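Local coordinates for protein sulfur oxygenase/reductase (Halothiobacillus neapolitanus, PDB 6QPA) that probably catalyses the oxygen-dependent disproportionation of elemental sulfur at a mononuclear iron site, at residues H165-G170 against T251-H256; E184-N189 against Y276-I281; D125-M130 against L307-L312; K14-P19 against T70-G75. One frame throughout, in Å; residues are numbered along the deposited sequence.

Contact 1. Residues H165-G170 against T251-H256; sequences HWVMDG and TQYLVH
Val167 and Tyr253 meet on one side of an antiparallel strand pair, where Val167 CG2 comes 3.5 Å from Tyr253 CD1 and the two side chains cross obliquely. Val167 CG2 lies beside its own backbone N (chi1 170° sets CG1 anti to that N), which directs this methyl at the ring. On the same side the His165 imidazole meets Val255, with His165 CE1 3.5 Å from Val255 CG2; Phe175 touches both the Tyr253 and His165 rings, and Tyr253 OH bonds to Glu176. The other side carries Trp166 and Gln252, whose indole and amide planes stand 78° apart, with Trp166 NE1 4.1 Å from Gln252 NE2. That NE2 is instead held by Asp164, while the indole makes a cation-pi contact with Lys292 and meets Trp115 of the second subunit. His165 and Tyr253 are a hydrogen-bonded pair: His165 N to Tyr253 O is 2.9 Å and Tyr253 N to His165 O 2.8 Å. Farther on, Val167 N bonds to Thr251 O (2.9 Å), and a water bridges Val167 O and Thr251 N. The arrangement is an antiparallel strand pair with helix 172-189 packed on one side, consistent with the family's dimeric alpha-beta barrel clan.

Contact 2. Residues E184-N189 against Y276-I281; sequences EWMKAN and YELRQI
Trp185 lies against Leu278 and Glu277, its indole lying between helical segments 184-189 and 276-281, which run nearly antiparallel (159°) with axes 11.1 Å apart at closest approach. CB points at helix 276-287, and CG, anti to the backbone N (chi1 -166°), carries the ring against Leu278. Starting at CB, the side chain first meets Leu278 CD1, 3.9 Å from Trp185 CB, and the same methyl stays close to CG and CD2. On the five-membered ring, Trp185 CD1 touches Ile281 CD1 at 3.9 Å, the two side chains crossing at about a right angle. Next comes NE1, which donates to Glu277 OE1 over 2.6 Å in a nearly straight bond (169°). The oxygen sits in the indole plane and is met on its anti side, somewhat out of the carboxylate plane, with the carboxylate turned almost perpendicular to the ring. Round the six-membered ring, Trp185 CE3 is 3.7 Å from Leu278 CD2, and Leu278 CB stands over the face, 3.8 Å from the centroid of that ring, in a CH-pi contact. Leu278 CD2 also reaches Met186 CG at 3.8 Å. On the opposite face of the indole lies Asn189 ND2, which makes a weak bond to Trp185 O. An alanine in place of Trp185 would probably leave Glu277 OE1 without this N-H donor and open a gap beside Leu278. The contact joins the C-terminal end of helix 172-189 to the start of helix 276-287; Met186 packs on Met193 of strand 193-204, Leu278 touches helix 271-274, and Leu307 of a third subunit packs on Trp185.

Contact 3. Residues D125-M130 against L307-L312; sequences DLPQIM and LWRKHL
Arg309 reaches across to Leu126, Pro127 and Ile129 with an extended chain. Its CG lies over the centre of the Trp308 ring, 3.6 Å above the plane. At the tip, Arg309 NH1 donates to Pro127 O over 2.7 Å, with the oxygen in the guanidinium plane and an N-H...O angle of 161°. The flat group is sandwiched: Ile129 CG2 lies 3.6 Å above one face, toward the rim, while Leu126 CD1 stands 4.1 Å from the other, over the centre. Ile129 CG1 takes the crowded position between backbone N and carbonyl carbon (chi1 63°), whereas CG2, beside the N, is the branch that meets the arginine. Leu126 is turned off a staggered rotamer (chi1 -94°), and its CD1 also touches Trp308 CH2 at 3.7 Å; its CB meets Leu312 CD1 at 4.1 Å. Nearer the surface the extended chains of Gln128 and Lys310 cross at about a right angle, Gln128 NE2 coming within 3.2 Å of Lys310 CG. Lys310 NZ hydrogen-bonds to Asn189 OD1 of a neighbouring subunit, and a sulfate ion lies near the lysine side chain. Arg309 NH2 makes a salt bridge with Glu258, with Arg158 close by as a like charge. A guanidinium with aliphatic groups over both faces, a carbonyl at its edge and a carboxylate at NH2 is probably restricted in its rotation, and the glutamate is likely to offset a charge that is largely buried.

Contact 4. Residues K14-P19 against T70-G75; sequences KIANKP and TLNPMG
Ile15 and Met74 form a hydrogen-bonded antiparallel pair: Ile15 N to Met74 O and Met74 N to Ile15 O both measure 2.9 Å. Next to it Lys14 faces Gly75 as a non-hydrogen-bonded pair, the CA atoms 4.5 Å apart. Beyond this ladder the first segment turns off after Ile15, while the second reaches its strand through a cis peptide bond before Pro73; side-chain amides link the two here. Asn72 OD1 accepts from the backbone N of Asn17 over 2.8 Å in an almost straight bond (174°). Asn17 CG is anti to its backbone N (chi1 -177°), on the side of 70-75; from there ND2 donates to Leu71 O over 2.8 Å, the oxygen close to the amide plane. Met74 SD lies across this side chain, 3.6 Å from Asn17 CG, and Ile15 CG1 meets Met74 CG at 3.8 Å. On the other side of the sheet, Lys14 CB packs on Pro73 CB at 3.6 Å. A water bonded to Pro73 O is weakly linked to Lys14 NZ. Asn17 ND2 has a second acceptor in Arg68 O and OD1 a donor in Tyr22, so an alanine here would probably leave the carbonyls of Leu71 and Arg68 without this donor and the Tyr22 hydroxyl without this acceptor, while the backbone bond to Asn72 OD1 could remain. Asn72 ND2 bonds to Thr70 O of a second subunit, and the reverse bond pairs the two loops. The contact ties the end of strand 7-15 to the start of strand 74-82, between strands 110-125 and 42-53, with helix 19-27 packed over Ile15 and Met74.

In the fold
Contacts 1 and 4 both belong to the large antiparallel sheet, their centres 26 Å apart. In contact 1 the side chain of Gln252 is about 11 Å from that of Glu116, which with His88 and His92 binds the iron. Contact 3 borders two others, through a salt bridge to contact 2 (Lys187 NZ to Asp125 OD2, 3.0 Å) and through packing on contact 1 (His256 CD2 to Leu126 CD2, 4.3 Å). Contacts 3 and 4 lie on opposite sides of the chain's centre, 29 Å apart between their own centres. Between copies, contact 3 of one subunit also meets contact 2 of another, through Lys310 and Asn189.

Contact 1. Residues H165-G170 against T251-H256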
loop_
_atom_site.group_PDB
_atom_site.type_symbol
_atom_site.label_atom_id
_atom_site.label_comp_id
_atom_site.label_asym_id
_atom_site.label_seq_id
_atom_site.Cartn_x
_atom_site.Cartn_y
_atom_site.Cartn_z
ATOM N N HIS A 165 25.208 53.039 11.605
ATOM C CA HIS A 165 25.089 54.089 12.606
ATOM C C HIS A 165 24.756 55.402 11.914
ATOM O O HIS A 165 25.424 55.772 10.941
ATOM C CB HIS A 165 26.387 54.270 13.395
ATOM C CG HIS A 165 26.885 53.032 14.068
ATOM N ND1 HIS A 165 27.439 51.974 13.378
ATOM C CD2 HIS A 165 26.936 52.695 15.381
ATOM C CE1 HIS A 165 27.793 51.029 14.233
ATOM N NE2 HIS A 165 27.505 51.443 15.457
ATOM N N TRP A 166 23.738 56.103 12.411
ATOM C CA TRP A 166 23.500 57.493 12.036
ATOM C C TRP A 166 23.903 58.367 13.213
ATOM O O TRP A 166 23.355 58.217 14.309
ATOM C CB TRP A 166 22.044 57.760 11.667
ATOM C CG TRP A 166 21.506 57.017 10.486
ATOM C CD1 TRP A 166 22.073 55.947 9.833
ATOM C CD2 TRP A 166 20.266 57.282 9.815
ATOM N NE1 TRP A 166 21.259 55.542 8.804
ATOM C CE2 TRP A 166 20.147 56.343 8.767
ATOM C CE3 TRP A 166 19.251 58.228 9.995
ATOM C CZ2 TRP A 166 19.053 56.320 7.903
ATOM C CZ3 TRP A 166 18.165 58.207 9.138
ATOM C CH2 TRP A 166 18.069 57.252 8.112
ATOM N N VAL A 167 24.830 59.299 12.974
ATOM C CA VAL A 167 25.482 60.065 14.028
ATOM C C VAL A 167 24.846 61.444 14.131
ATOM O O VAL A 167 24.527 62.066 13.105
ATOM C CB VAL A 167 27.004 60.151 13.770
ATOM C CG1 VAL A 167 27.677 61.157 14.725
ATOM C CG2 VAL A 167 27.629 58.757 13.940
ATOM N N MET A 168 24.625 61.903 15.376
ATOM C CA MET A 168 24.069 63.233 15.618
ATOM C C MET A 168 24.955 64.307 15.012
ATOM O O MET A 168 26.184 64.234 15.078
ATOM C CB MET A 168 23.909 63.506 17.112
ATOM C CG MET A 168 23.011 62.475 17.797
ATOM S SD MET A 168 23.179 62.507 19.598
ATOM C CE MET A 168 22.421 64.098 19.987
ATOM N N ASP A 169 24.306 65.297 14.398
ATOM C CA ASP A 169 24.995 66.450 13.835
ATOM C C ASP A 169 25.948 67.056 14.853
ATOM O O ASP A 169 25.547 67.409 15.964
ATOM C CB ASP A 169 23.965 67.482 13.387
ATOM C CG ASP A 169 24.590 68.695 12.719
ATOM O OD1 ASP A 169 25.776 68.668 12.345
ATOM O OD2 ASP A 169 23.858 69.673 12.540
ATOM N N GLY A 170 27.211 67.180 14.458
ATOM C CA GLY A 170 28.248 67.702 15.315
ATOM C C GLY A 170 28.963 66.671 16.166
ATOM O O GLY A 170 29.990 67.003 16.762
ATOM N N THR A 251 24.770 61.969 9.357
ATOM C CA THR A 251 25.877 61.249 8.756
ATOM C C THR A 251 25.796 59.766 9.050
ATOM O O THR A 251 25.665 59.352 10.213
ATOM C CB THR A 251 27.198 61.796 9.282
ATOM O OG1 THR A 251 27.256 63.210 9.046
ATOM C CG2 THR A 251 28.354 61.095 8.608
ATOM N N GLN A 252 25.909 58.962 7.999
ATOM C CA GLN A 252 25.931 57.517 8.166
ATOM C C GLN A 252 27.360 57.028 8.292
ATOM O O GLN A 252 28.221 57.390 7.483
ATOM C CB GLN A 252 25.265 56.803 6.991
ATOM C CG GLN A 252 25.388 55.293 7.094
ATOM C CD GLN A 252 24.803 54.605 5.892
ATOM O OE1 GLN A 252 25.229 54.854 4.774
ATOM N NE2 GLN A 252 23.808 53.753 6.111
ATOM N N TYR A 253 27.604 56.194 9.294
ATOM C CA TYR A 253 28.840 55.433 9.398
ATOM C C TYR A 253 28.518 53.954 9.329
ATOM O O TYR A 253 27.593 53.490 10.008
ATOM C CB TYR A 253 29.574 55.727 10.709
ATOM C CG TYR A 253 30.249 57.090 10.782
ATOM C CD1 TYR A 253 29.533 58.227 11.104
ATOM C CD2 TYR A 253 31.620 57.218 10.571
ATOM C CE1 TYR A 253 30.161 59.477 11.191
ATOM C CE2 TYR A 253 32.264 58.459 10.659
ATOM C CZ TYR A 253 31.529 59.582 10.964
ATOM O OH TYR A 253 32.172 60.797 11.072
ATOM N N LEU A 254 29.285 53.216 8.527
ATOM C CA LEU A 254 29.226 51.761 8.499
ATOM C C LEU A 254 30.451 51.215 9.204
ATOM O O LEU A 254 31.582 51.514 8.805
ATOM C CB LEU A 254 29.173 51.227 7.075
ATOM C CG LEU A 254 27.925 51.681 6.346
ATOM C CD1 LEU A 254 27.856 51.014 4.968
ATOM C CD2 LEU A 254 26.724 51.312 7.197
ATOM N N VAL A 255 30.229 50.411 10.238
ATOM C CA VAL A 255 31.318 49.798 10.983
ATOM C C VAL A 255 31.475 48.365 10.483
ATOM O O VAL A 255 30.642 47.499 10.762
ATOM C CB VAL A 255 31.060 49.867 12.493
ATOM C CG1 VAL A 255 32.139 49.083 13.251
ATOM C CG2 VAL A 255 31.019 51.341 12.942
ATOM N N HIS A 256 32.565 48.111 9.764
ATOM C CA HIS A 256 32.826 46.828 9.112
ATOM C C HIS A 256 33.717 46.000 10.036
ATOM O O HIS A 256 34.817 46.437 10.377
ATOM C CB HIS A 256 33.479 47.094 7.754
ATOM C CG HIS A 256 34.042 45.889 7.059
ATOM N ND1 HIS A 256 33.626 45.503 5.804
ATOM C CD2 HIS A 256 35.056 45.054 7.389
ATOM C CE1 HIS A 256 34.324 44.455 5.409
ATOM N NE2 HIS A 256 35.206 44.168 6.350
HETATM O O HOH W 1 25.453 64.201 11.467
#

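Contact 2. Residues E184-N189 against Y276-I281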
loop_
_atom_site.group_PDB
_atom_site.type_symbol
_atom_site.label_atom_id
_atom_site.label_comp_id
_atom_site.label_asym_id
_atom_site.label_seq_id
_atom_site.Cartn_x
_atom_site.Cartn_y
_atom_site.Cartn_z
ATOM N N GLU A 184 39.374 48.802 18.778
ATOM C CA GLU A 184 40.710 48.424 19.211
ATOM C C GLU A 184 40.662 47.538 20.449
ATOM O O GLU A 184 41.471 46.613 20.590
ATOM C CB GLU A 184 41.532 49.681 19.480
ATOM C CG GLU A 184 41.896 50.398 18.197
ATOM C CD GLU A 184 42.690 51.674 18.425
ATOM O OE1 GLU A 184 42.637 52.221 19.544
ATOM O OE2 GLU A 184 43.369 52.124 17.478
ATOM N N TRP A 185 39.750 47.838 21.381
ATOM C CA TRP A 185 39.582 46.975 22.545
ATOM C C TRP A 185 39.161 45.579 22.108
ATOM O O TRP A 185 39.722 44.574 22.563
ATOM C CB TRP A 185 38.552 47.579 23.499
ATOM C CG TRP A 185 38.489 46.983 24.911
ATOM C CD1 TRP A 185 39.029 47.530 26.042
ATOM C CD2 TRP A 185 37.824 45.776 25.338
ATOM N NE1 TRP A 185 38.748 46.748 27.140
ATOM C CE2 TRP A 185 38.010 45.667 26.743
ATOM C CE3 TRP A 185 37.082 44.791 24.681
ATOM C CZ2 TRP A 185 37.493 44.598 27.503
ATOM C CZ3 TRP A 185 36.561 43.704 25.447
ATOM C CH2 TRP A 185 36.764 43.641 26.845
ATOM N N MET A 186 38.190 45.507 21.196
ATOM C CA MET A 186 37.683 44.214 20.746
ATOM C C MET A 186 38.759 43.404 20.042
ATOM O O MET A 186 38.901 42.204 20.302
ATOM C CB MET A 186 36.479 44.419 19.831
ATOM C CG MET A 186 35.272 44.972 20.575
ATOM S SD MET A 186 33.866 45.431 19.535
ATOM C CE MET A 186 33.452 43.875 18.849
ATOM N N LYS A 187 39.551 44.042 19.170
ATOM C CA LYS A 187 40.566 43.277 18.451
ATOM C C LYS A 187 41.636 42.781 19.405
ATOM O O LYS A 187 42.209 41.717 19.187
ATOM C CB LYS A 187 41.189 44.102 17.314
ATOM C CG LYS A 187 42.100 43.292 16.371
ATOM C CD LYS A 187 42.040 43.817 14.934
ATOM C CE LYS A 187 42.979 43.068 13.967
ATOM N NZ LYS A 187 44.403 43.126 14.393
ATOM N N ALA A 188 41.896 43.524 20.475
ATOM C CA ALA A 188 42.870 43.099 21.464
ATOM C C ALA A 188 42.332 42.028 22.410
ATOM O O ALA A 188 43.115 41.241 22.940
ATOM C CB ALA A 188 43.347 44.306 22.272
ATOM N N ASN A 189 41.024 41.969 22.649
ATOM C CA ASN A 189 40.510 41.201 23.781
ATOM C C ASN A 189 39.431 40.170 23.468
ATOM O O ASN A 189 39.061 39.416 24.372
ATOM C CB ASN A 189 39.965 42.151 24.858
ATOM C CG ASN A 189 41.072 42.962 25.521
ATOM O OD1 ASN A 189 42.017 42.402 26.059
ATOM N ND2 ASN A 189 40.970 44.278 25.450
ATOM N N TYR A 276 32.105 44.992 31.423
ATOM C CA TYR A 276 31.868 46.296 32.034
ATOM C C TYR A 276 32.725 47.383 31.382
ATOM O O TYR A 276 32.244 48.481 31.073
ATOM C CB TYR A 276 32.141 46.228 33.546
ATOM C CG TYR A 276 31.988 47.584 34.196
ATOM C CD1 TYR A 276 30.733 48.032 34.610
ATOM C CD2 TYR A 276 33.081 48.427 34.367
ATOM C CE1 TYR A 276 30.566 49.279 35.176
ATOM C CE2 TYR A 276 32.922 49.698 34.937
ATOM C CZ TYR A 276 31.660 50.113 35.329
ATOM O OH TYR A 276 31.472 51.346 35.900
ATOM N N GLU A 277 34.004 47.097 31.182
ATOM C CA GLU A 277 34.919 48.114 30.681
ATOM C C GLU A 277 34.579 48.505 29.243
ATOM O O GLU A 277 34.485 49.693 28.921
ATOM C CB GLU A 277 36.350 47.598 30.809
ATOM C CG GLU A 277 37.435 48.521 30.303
ATOM C CD GLU A 277 38.818 47.919 30.516
ATOM O OE1 GLU A 277 39.267 47.091 29.687
ATOM O OE2 GLU A 277 39.445 48.252 31.541
ATOM N N LEU A 278 34.385 47.516 28.362
ATOM C CA LEU A 278 34.013 47.824 26.983
ATOM C C LEU A 278 32.663 48.517 26.918
ATOM O O LEU A 278 32.440 49.390 26.068
ATOM C CB LEU A 278 33.993 46.555 26.144
ATOM C CG LEU A 278 33.664 46.807 24.664
ATOM C CD1 LEU A 278 34.700 47.722 24.021
ATOM C CD2 LEU A 278 33.570 45.479 23.898
ATOM N N ARG A 279 31.747 48.127 27.808
ATOM C CA ARG A 279 30.434 48.757 27.858
ATOM C C ARG A 279 30.528 50.267 28.106
ATOM O O ARG A 279 29.822 51.043 27.454
ATOM C CB ARG A 279 29.598 48.064 28.923
ATOM C CG ARG A 279 28.229 48.634 29.186
ATOM C CD ARG A 279 27.457 47.579 29.917
ATOM N NE ARG A 279 26.321 48.073 30.673
ATOM C CZ ARG A 279 25.333 47.293 31.099
ATOM N NH1 ARG A 279 25.339 45.998 30.804
ATOM N NH2 ARG A 279 24.339 47.800 31.808
ATOM N N GLN A 280 31.411 50.704 29.019
ATOM C CA GLN A 280 31.572 52.141 29.258
ATOM C C GLN A 280 32.130 52.843 28.027
ATOM O O GLN A 280 31.643 53.910 27.638
ATOM C CB GLN A 280 32.506 52.395 30.447
ATOM C CG GLN A 280 32.141 51.683 31.739
ATOM C CD GLN A 280 30.671 51.747 32.032
ATOM O OE1 GLN A 280 30.101 52.824 32.098
ATOM N NE2 GLN A 280 30.044 50.586 32.215
ATOM N N ILE A 281 33.148 52.247 27.403
ATOM C CA ILE A 281 33.747 52.808 26.195
ATOM C C ILE A 281 32.700 52.943 25.097
ATOM O O ILE A 281 32.551 54.008 24.488
ATOM C CB ILE A 281 34.919 51.923 25.736
ATOM C CG1 ILE A 281 36.062 51.965 26.763
ATOM C CG2 ILE A 281 35.354 52.273 24.302
ATOM C CD1 ILE A 281 37.111 50.886 26.559
#

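Contact 3. Residues D125-M130 against L307-L312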
loop_
_atom_site.group_PDB
_atom_site.type_symbol
_atom_site.label_atom_id
_atom_site.label_comp_id
_atom_site.label_asym_id
_atom_site.label_seq_id
_atom_site.Cartn_x
_atom_site.Cartn_y
_atom_site.Cartn_z
ATOM N N ASP A 125 41.886 48.525 10.768
ATOM C CA ASP A 125 42.877 47.527 11.154
ATOM C C ASP A 125 42.396 46.236 10.489
ATOM O O ASP A 125 41.751 45.386 11.118
ATOM C CB ASP A 125 43.008 47.388 12.669
ATOM C CG ASP A 125 44.096 46.404 13.068
ATOM O OD1 ASP A 125 44.771 45.843 12.179
ATOM O OD2 ASP A 125 44.248 46.157 14.276
ATOM N N LEU A 126 42.661 46.129 9.188
ATOM C CA LEU A 126 42.181 45.035 8.352
ATOM C C LEU A 126 43.371 44.240 7.848
ATOM O O LEU A 126 44.207 44.797 7.122
ATOM C CB LEU A 126 41.398 45.549 7.158
ATOM C CG LEU A 126 39.887 45.672 7.205
ATOM C CD1 LEU A 126 39.387 45.964 5.781
ATOM C CD2 LEU A 126 39.246 44.411 7.778
ATOM N N PRO A 127 43.476 42.954 8.158
ATOM C CA PRO A 127 44.575 42.144 7.620
ATOM C C PRO A 127 44.346 41.766 6.160
ATOM O O PRO A 127 43.223 41.790 5.648
ATOM C CB PRO A 127 44.555 40.882 8.493
ATOM C CG PRO A 127 43.166 40.799 9.052
ATOM C CD PRO A 127 42.491 42.162 8.913
ATOM N N GLN A 128 45.443 41.376 5.505
ATOM C CA GLN A 128 45.372 40.770 4.173
ATOM C C GLN A 128 44.635 39.435 4.224
ATOM O O GLN A 128 44.739 38.674 5.192
ATOM C CB GLN A 128 46.783 40.564 3.595
ATOM C CG GLN A 128 47.558 41.866 3.365
ATOM C CD GLN A 128 48.985 41.644 2.842
ATOM O OE1 GLN A 128 49.411 40.511 2.613
ATOM N NE2 GLN A 128 49.742 42.733 2.719
ATOM N N ILE A 129 43.895 39.128 3.164
ATOM C CA ILE A 129 43.220 37.835 3.168
ATOM C C ILE A 129 44.193 36.753 2.707
ATOM O O ILE A 129 45.180 37.015 2.014
ATOM C CB ILE A 129 41.928 37.840 2.327
ATOM C CG1 ILE A 129 42.209 38.122 0.863
ATOM C CG2 ILE A 129 40.927 38.868 2.897
ATOM C CD1 ILE A 129 40.950 37.970 0.014
ATOM N N MET A 130 43.959 35.527 3.157
ATOM C CA MET A 130 44.858 34.420 2.849
ATOM C C MET A 130 44.085 33.126 3.008
ATOM O O MET A 130 42.892 33.122 3.321
ATOM C CB MET A 130 46.094 34.422 3.752
ATOM C CG MET A 130 45.733 34.304 5.240
ATOM S SD MET A 130 47.166 34.331 6.355
ATOM C CE MET A 130 47.525 36.078 6.418
ATOM N N LEU A 307 43.408 42.735 -2.886
ATOM C CA LEU A 307 44.689 43.440 -2.899
ATOM C C LEU A 307 44.583 44.885 -2.424
ATOM O O LEU A 307 45.584 45.460 -1.989
ATOM C CB LEU A 307 45.343 43.362 -4.273
ATOM C CG LEU A 307 46.103 42.025 -4.317
ATOM C CD1 LEU A 307 45.353 40.926 -5.099
ATOM C CD2 LEU A 307 47.566 42.185 -4.744
ATOM N N TRP A 308 43.398 45.482 -2.479
ATOM C CA TRP A 308 43.229 46.818 -1.924
ATOM C C TRP A 308 43.586 46.875 -0.439
ATOM O O TRP A 308 44.001 47.924 0.060
ATOM C CB TRP A 308 41.794 47.259 -2.142
ATOM C CG TRP A 308 40.797 46.427 -1.397
ATOM C CD1 TRP A 308 40.238 45.252 -1.799
ATOM C CD2 TRP A 308 40.240 46.722 -0.109
ATOM N NE1 TRP A 308 39.356 44.800 -0.839
ATOM C CE2 TRP A 308 39.335 45.694 0.199
ATOM C CE3 TRP A 308 40.404 47.773 0.797
ATOM C CZ2 TRP A 308 38.613 45.674 1.388
ATOM C CZ3 TRP A 308 39.687 47.754 1.971
ATOM C CH2 TRP A 308 38.796 46.718 2.255
ATOM N N ARG A 309 43.409 45.771 0.292
ATOM C CA ARG A 309 43.738 45.786 1.712
ATOM C C ARG A 309 45.217 46.015 1.945
ATOM O O ARG A 309 45.593 46.597 2.967
ATOM C CB ARG A 309 43.350 44.478 2.372
ATOM C CG ARG A 309 41.918 44.103 2.240
ATOM C CD ARG A 309 41.732 42.665 2.756
ATOM N NE ARG A 309 40.331 42.520 3.029
ATOM C CZ ARG A 309 39.795 42.203 4.194
ATOM N NH1 ARG A 309 40.536 41.898 5.268
ATOM N NH2 ARG A 309 38.475 42.175 4.253
ATOM N N LYS A 310 46.062 45.576 1.006
ATOM C CA LYS A 310 47.505 45.620 1.198
ATOM C C LYS A 310 48.022 47.044 1.335
ATOM O O LYS A 310 49.075 47.248 1.948
ATOM C CB LYS A 310 48.225 44.910 0.043
ATOM C CG LYS A 310 48.072 43.386 0.026
ATOM C CD LYS A 310 49.250 42.660 -0.672
ATOM C CE LYS A 310 49.039 41.120 -0.704
ATOM N NZ LYS A 310 50.272 40.300 -0.999
ATOM N N HIS A 311 47.311 48.034 0.804
ATOM C CA HIS A 311 47.701 49.432 0.957
ATOM C C HIS A 311 46.563 50.195 1.638
ATOM O O HIS A 311 45.812 50.939 1.003
ATOM C CB HIS A 311 48.104 50.064 -0.387
ATOM C CG HIS A 311 47.324 49.564 -1.563
ATOM N ND1 HIS A 311 46.088 50.073 -1.908
ATOM C CD2 HIS A 311 47.619 48.624 -2.494
ATOM C CE1 HIS A 311 45.650 49.456 -2.991
ATOM N NE2 HIS A 311 46.559 48.573 -3.367
ATOM N N LEU A 312 46.451 50.002 2.946
ATOM C CA LEU A 312 45.629 50.811 3.830
ATOM C C LEU A 312 46.547 51.545 4.812
ATOM O O LEU A 312 47.769 51.576 4.641
ATOM C CB LEU A 312 44.600 49.944 4.561
ATOM C CG LEU A 312 43.383 49.502 3.760
ATOM C CD1 LEU A 312 42.575 48.501 4.538
ATOM C CD2 LEU A 312 42.540 50.715 3.408
#

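Contact 4. Residues K14-P19 against T70-G75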
loop_
_atom_site.group_PDB
_atom_site.type_symbol
_atom_site.label_atom_id
_atom_site.label_comp_id
_atom_site.label_asym_id
_atom_site.label_seq_id
_atom_site.Cartn_x
_atom_site.Cartn_y
_atom_site.Cartn_z
ATOM N N LYS A 14 18.818 44.648 -2.444
ATOM C CA LYS A 14 18.139 43.527 -1.803
ATOM C C LYS A 14 17.562 42.651 -2.901
ATOM O O LYS A 14 16.849 43.141 -3.781
ATOM C CB LYS A 14 17.073 43.994 -0.816
ATOM C CG LYS A 14 17.676 44.686 0.410
ATOM C CD LYS A 14 16.609 45.110 1.395
ATOM C CE LYS A 14 17.226 45.676 2.668
ATOM N NZ LYS A 14 18.068 44.638 3.365
ATOM N N ILE A 15 17.922 41.370 -2.881
ATOM C CA ILE A 15 17.617 40.476 -3.976
ATOM C C ILE A 15 16.798 39.303 -3.459
ATOM O O ILE A 15 16.830 38.950 -2.271
ATOM C CB ILE A 15 18.896 39.990 -4.683
ATOM C CG1 ILE A 15 19.693 39.063 -3.762
ATOM C CG2 ILE A 15 19.761 41.209 -5.084
ATOM C CD1 ILE A 15 20.931 38.543 -4.373
ATOM N N ALA A 16 16.074 38.683 -4.390
ATOM C CA ALA A 16 15.223 37.552 -4.065
ATOM C C ALA A 16 16.063 36.361 -3.632
ATOM O O ALA A 16 17.085 36.047 -4.238
ATOM C CB ALA A 16 14.344 37.178 -5.267
ATOM N N ASN A 17 15.630 35.705 -2.563
ATOM C CA ASN A 17 16.334 34.552 -2.017
ATOM C C ASN A 17 15.716 33.294 -2.623
ATOM O O ASN A 17 14.813 32.672 -2.070
ATOM C CB ASN A 17 16.250 34.562 -0.496
ATOM C CG ASN A 17 17.011 33.427 0.135
ATOM O OD1 ASN A 17 17.615 32.613 -0.561
ATOM N ND2 ASN A 17 17.008 33.375 1.461
ATOM N N LYS A 18 16.199 32.941 -3.807
ATOM C CA LYS A 18 15.729 31.758 -4.513
ATOM C C LYS A 18 16.829 31.302 -5.458
ATOM O O LYS A 18 17.721 32.088 -5.799
ATOM C CB LYS A 18 14.396 32.024 -5.238
ATOM C CG LYS A 18 14.358 33.137 -6.272
ATOM C CD LYS A 18 12.902 33.335 -6.741
ATOM C CE LYS A 18 12.767 34.333 -7.895
ATOM N NZ LYS A 18 13.304 33.838 -9.208
ATOM N N PRO A 19 16.816 30.026 -5.867
ATOM C CA PRO A 19 17.938 29.495 -6.673
ATOM C C PRO A 19 18.289 30.310 -7.915
ATOM O O PRO A 19 19.477 30.416 -8.253
ATOM C CB PRO A 19 17.454 28.083 -7.030
ATOM C CG PRO A 19 16.582 27.700 -5.882
ATOM C CD PRO A 19 15.874 28.965 -5.469
ATOM N N THR A 70 15.327 31.959 5.309
ATOM C CA THR A 70 14.078 32.697 5.453
ATOM C C THR A 70 14.138 34.145 4.996
ATOM O O THR A 70 13.088 34.726 4.727
ATOM C CB THR A 70 13.629 32.674 6.917
ATOM O OG1 THR A 70 14.666 33.246 7.712
ATOM C CG2 THR A 70 13.413 31.249 7.382
ATOM N N LEU A 71 15.318 34.738 4.906
ATOM C CA LEU A 71 15.447 36.140 4.550
ATOM C C LEU A 71 15.043 36.313 3.098
ATOM O O LEU A 71 15.599 35.653 2.217
ATOM C CB LEU A 71 16.886 36.576 4.787
ATOM C CG LEU A 71 17.390 37.997 4.874
ATOM C CD1 LEU A 71 16.563 38.845 5.808
ATOM C CD2 LEU A 71 18.818 37.907 5.382
ATOM N N ASN A 72 14.048 37.159 2.846
ATOM C CA ASN A 72 13.682 37.451 1.464
ATOM C C ASN A 72 12.946 38.782 1.372
ATOM O O ASN A 72 11.788 38.874 1.800
ATOM C CB ASN A 72 12.790 36.363 0.875
ATOM C CG ASN A 72 12.430 36.663 -0.566
ATOM O OD1 ASN A 72 13.308 36.709 -1.427
ATOM N ND2 ASN A 72 11.149 36.935 -0.827
ATOM N N PRO A 73 13.555 39.821 0.790
ATOM C CA PRO A 73 14.868 39.782 0.144
ATOM C C PRO A 73 16.039 39.687 1.121
ATOM O O PRO A 73 15.899 39.887 2.323
ATOM C CB PRO A 73 14.920 41.121 -0.595
ATOM C CG PRO A 73 14.161 42.040 0.315
ATOM C CD PRO A 73 13.024 41.198 0.855
ATOM N N MET A 74 17.201 39.368 0.584
ATOM C CA MET A 74 18.441 39.344 1.338
ATOM C C MET A 74 19.338 40.460 0.832
ATOM O O MET A 74 19.312 40.794 -0.356
ATOM C CB MET A 74 19.115 37.978 1.202
ATOM C CG MET A 74 19.493 37.626 -0.214
ATOM S SD MET A 74 19.665 35.826 -0.410
ATOM C CE MET A 74 20.476 35.396 1.112
ATOM N N GLY A 75 20.094 41.064 1.739
ATOM C CA GLY A 75 21.008 42.116 1.340
ATOM C C GLY A 75 22.136 41.561 0.487
ATOM O O GLY A 75 22.591 40.433 0.675
HETATM O O HOH W 2 15.797 42.180 3.967
#